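Local atomic coordinates of poly A polymerase (Aquifex aeolicus, PDB entry 4WBY), a protein that adds the terminal adenosine to tRNA ending in CC, using ATP, to complete the 3' CCA end. Residues R118-N123 with I152-P157. Sequence-based numbering, arbitrary orientation. Where two conformers were deposited one is given.
Sequences RDFTIN and IRVLHP
F120 lays one ring face against I152. The CG2 methyl of I152 stands 4.0 Å from the ring centroid, displaced toward the CD1 rim, in a CH-pi contact. D119 CB lies against the opposite face. At the ring edge, F120 CE1 meets V154 CG1 at 3.7 Å. An alanine in place of F120 would probably open a gap between D119, I152 and V154 and leave I152 CG2 and V154 CG1 without their aromatic partner.

The backbones join beside the ring. T121 N donates to R153 O at 2.9 Å. T121 OG1 sits between its own backbone N and carbonyl carbon (chi1 60°). There it accepts from a water that in turn accepts from R153 N. D146 hydrogen-bonds T121 OG1 and forms a salt bridge with R153 NE. In one of its two conformers, L155 slides past T121 in the opposite direction, with L155 CD2 3.6 Å from T121 CG2. A second water links D119 O to L155 N.

D119 OD1 takes two bonds from the same face of its carboxylate plane: N123 ND2 at 3.0 Å and F120 N at 2.8 Å. D119 OD2 forms a salt bridge with R169. These bonds hold the carboxylate in place. R118, D119 and N123 bind ATP, so the contact packs an ATP-binding loop of the nucleotidyltransferase head against the link to helix 159-162.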
ATOM      1  N   ARG A 118      20.555  -2.250   0.428  1.00 21.00           N
ATOM      2  CA  ARG A 118      19.139  -1.863   0.390  1.00 20.73           C
ATOM      3  C   ARG A 118      18.728  -1.325  -0.986  1.00 20.44           C
ATOM      4  O   ARG A 118      19.530  -1.352  -1.920  1.00 24.24           O
ATOM      5  CB  ARG A 118      18.863  -0.859   1.506  1.00 20.78           C
ATOM      6  CG  ARG A 118      18.887  -1.558   2.867  1.00 22.66           C
ATOM      7  CD  ARG A 118      19.101  -0.638   4.043  1.00 23.03           C
ATOM      8  NE  ARG A 118      19.344  -1.435   5.244  1.00 22.28           N
ATOM      9  CZ  ARG A 118      18.407  -1.777   6.122  1.00 19.77           C
ATOM     10  NH1 ARG A 118      17.156  -1.367   5.945  1.00 19.21           N
ATOM     11  NH2 ARG A 118      18.730  -2.511   7.190  1.00 20.47           N
ATOM     12  N   ASP A 119      17.487  -0.872  -1.158  1.00 15.39           N
ATOM     13  CA  ASP A 119      17.059  -0.615  -2.538  1.00 14.88           C
ATOM     14  C   ASP A 119      17.460   0.762  -3.103  1.00 13.35           C
ATOM     15  O   ASP A 119      18.106   0.819  -4.155  1.00 15.46           O
ATOM     16  CB  ASP A 119      15.547  -0.841  -2.722  1.00 15.85           C
ATOM     17  CG  ASP A 119      14.665  -0.157  -1.670  1.00 16.76           C
ATOM     18  OD1 ASP A 119      15.110   0.705  -0.882  1.00 16.34           O
ATOM     19  OD2 ASP A 119      13.460  -0.494  -1.669  1.00 18.70           O
ATOM     20  N   PHE A 120      17.114   1.850  -2.420  1.00 12.69           N
ATOM     21  CA  PHE A 120      17.313   3.194  -2.968  1.00 12.19           C
ATOM     22  C   PHE A 120      18.000   4.082  -1.953  1.00 11.85           C
ATOM     23  O   PHE A 120      17.913   3.830  -0.748  1.00 12.65           O
ATOM     24  CB  PHE A 120      15.970   3.784  -3.413  1.00 12.78           C
ATOM     25  CG  PHE A 120      15.193   2.846  -4.273  1.00 11.21           C
ATOM     26  CD1 PHE A 120      15.680   2.492  -5.525  1.00 13.35           C
ATOM     27  CD2 PHE A 120      14.018   2.262  -3.820  1.00 13.13           C
ATOM     28  CE1 PHE A 120      15.008   1.582  -6.322  1.00 12.47           C
ATOM     29  CE2 PHE A 120      13.332   1.353  -4.613  1.00 13.74           C
ATOM     30  CZ  PHE A 120      13.834   1.004  -5.865  1.00 13.81           C
ATOM     31  N   THR A 121      18.702   5.107  -2.433  1.00 11.50           N
ATOM     32  CA  THR A 121      19.539   5.895  -1.535  1.00 12.78           C
ATOM     33  C   THR A 121      18.735   6.529  -0.405  1.00 12.59           C
ATOM     34  O   THR A 121      19.229   6.636   0.720  1.00 13.11           O
ATOM     35  CB  THR A 121      20.311   6.995  -2.279  1.00 12.52           C
ATOM     36  OG1 THR A 121      19.389   7.878  -2.923  1.00 13.65           O
ATOM     37  CG2 THR A 121      21.261   6.390  -3.323  1.00 14.68           C
ATOM     38  N   ILE A 122      17.497   6.928  -0.677  1.00 11.84           N
ATOM     39  CA  ILE A 122      16.720   7.592   0.360  1.00 12.54           C
ATOM     40  C   ILE A 122      16.277   6.607   1.442  1.00 11.98           C
ATOM     41  O   ILE A 122      15.843   7.028   2.514  1.00 13.12           O
ATOM     42  CB  ILE A 122      15.490   8.333  -0.210  1.00 12.64           C
ATOM     43  CG1 ILE A 122      14.511   7.360  -0.880  1.00 12.76           C
ATOM     44  CG2 ILE A 122      15.926   9.475  -1.138  1.00 14.77           C
ATOM     45  CD1 ILE A 122      13.170   7.995  -1.250  1.00 15.43           C
ATOM     46  N   ASN A 123      16.409   5.308   1.163  1.00 12.23           N
ATOM     47  CA  ASN A 123      16.074   4.250   2.121  1.00 12.21           C
ATOM     48  C   ASN A 123      17.294   3.612   2.772  1.00 13.79           C
ATOM     49  O   ASN A 123      17.175   2.609   3.493  1.00 16.49           O
ATOM     50  CB  ASN A 123      15.253   3.152   1.436  1.00 14.17           C
ATOM     51  CG  ASN A 123      13.923   3.650   0.936  1.00 13.96           C
ATOM     52  OD1 ASN A 123      13.395   4.651   1.423  1.00 16.11           O
ATOM     53  ND2 ASN A 123      13.364   2.949  -0.051  1.00 15.85           N
ATOM     54  N   ILE A 152      14.700   9.093  -7.011  1.00 12.55           N
ATOM     55  CA  ILE A 152      14.828   7.669  -6.695  1.00 11.59           C
ATOM     56  C   ILE A 152      16.052   7.111  -7.431  1.00 10.75           C
ATOM     57  O   ILE A 152      16.104   7.108  -8.662  1.00 12.81           O
ATOM     58  CB  ILE A 152      13.564   6.874  -7.090  1.00 12.19           C
ATOM     59  CG1 ILE A 152      12.326   7.415  -6.359  1.00 13.73           C
ATOM     60  CG2 ILE A 152      13.745   5.386  -6.818  1.00 14.00           C
ATOM     61  CD1 ILE A 152      12.399   7.364  -4.837  1.00 14.44           C
ATOM     62  N   ARG A 153      17.024   6.626  -6.668  1.00 11.29           N
ATOM     63  CA  ARG A 153      18.307   6.181  -7.192  1.00 11.16           C
ATOM     64  C   ARG A 153      18.707   4.867  -6.547  1.00 10.64           C
ATOM     65  O   ARG A 153      18.707   4.763  -5.316  1.00 12.04           O
ATOM     66  CB  ARG A 153      19.385   7.234  -6.906  1.00 11.87           C
ATOM     67  CG  ARG A 153      20.706   6.961  -7.584  1.00 13.26           C
ATOM     68  CD  ARG A 153      21.813   7.856  -7.061  1.00 15.21           C
ATOM     69  NE  ARG A 153      21.439   9.266  -7.117  1.00 15.45           N
ATOM     70  CZ  ARG A 153      21.566  10.046  -8.183  1.00 16.42           C
ATOM     71  NH1 ARG A 153      22.080   9.566  -9.316  1.00 18.29           N
ATOM     72  NH2 ARG A 153      21.173  11.313  -8.109  1.00 17.96           N
ATOM     73  N   VAL A 154      19.064   3.866  -7.355  1.00 11.87           N
ATOM     74  CA  VAL A 154      19.579   2.620  -6.789  1.00 12.21           C
ATOM     75  C   VAL A 154      20.986   2.815  -6.195  1.00 12.31           C
ATOM     76  O   VAL A 154      21.689   3.782  -6.510  1.00 15.34           O
ATOM     77  CB  VAL A 154      19.606   1.475  -7.836  1.00 13.79           C
ATOM     78  CG1 VAL A 154      18.181   1.082  -8.230  1.00 15.08           C
ATOM     79  CG2 VAL A 154      20.465   1.850  -9.049  1.00 14.77           C
ATOM     80  N   LEU A 155      21.389   1.878  -5.345  1.00 12.25           N
ATOM     81  CA  LEU A 155      22.669   1.959  -4.637  1.00 13.77           C
ATOM     82  C   LEU A 155      23.857   1.477  -5.459  1.00 14.12           C
ATOM     83  O   LEU A 155      25.010   1.817  -5.158  1.00 18.53           O
ATOM     84  CB  LEU A 155      22.599   1.157  -3.333  0.50 16.88           C
ATOM     85  CG  LEU A 155      21.414   1.443  -2.402  0.50 23.03           C
ATOM     86  CD1 LEU A 155      21.617   0.787  -1.051  0.50 28.44           C
ATOM     87  CD2 LEU A 155      21.196   2.920  -2.228  0.50 19.90           C
ATOM     88  N   HIS A 156      23.569   0.653  -6.462  1.00 14.29           N
ATOM     89  CA  HIS A 156      24.589   0.075  -7.327  1.00 13.91           C
ATOM     90  C   HIS A 156      23.927  -0.271  -8.649  1.00 13.68           C
ATOM     91  O   HIS A 156      22.737  -0.584  -8.676  1.00 13.78           O
ATOM     92  CB  HIS A 156      25.163  -1.193  -6.671  0.50 14.95           C
ATOM     93  CG  HIS A 156      26.245  -1.867  -7.464  0.50 12.25           C
ATOM     94  ND1 HIS A 156      25.996  -2.584  -8.616  0.50 14.12           N
ATOM     95  CD2 HIS A 156      27.582  -1.933  -7.262  0.50 16.57           C
ATOM     96  CE1 HIS A 156      27.136  -3.057  -9.092  0.50 13.92           C
ATOM     97  NE2 HIS A 156      28.113  -2.671  -8.291  0.50 16.12           N
ATOM     98  N   PRO A 157      24.680  -0.198  -9.754  1.00 14.21           N
ATOM     99  CA  PRO A 157      24.036  -0.353 -11.064  1.00 14.94           C
ATOM    100  C   PRO A 157      23.431  -1.722 -11.356  1.00 13.63           C
ATOM    101  O   PRO A 157      22.598  -1.784 -12.250  1.00 16.18           O
ATOM    102  CB  PRO A 157      25.173  -0.054 -12.059  1.00 17.61           C
ATOM    103  CG  PRO A 157      26.422  -0.095 -11.257  1.00 22.17           C
ATOM    104  CD  PRO A 157      26.058   0.302  -9.869  1.00 16.51           C
TER
HETATM  105  O   HOH W   1      20.096  -0.779  -4.907  1.00 16.97           O
HETATM  106  O   HOH W   2      16.837   7.499  -3.889  1.00 13.22           O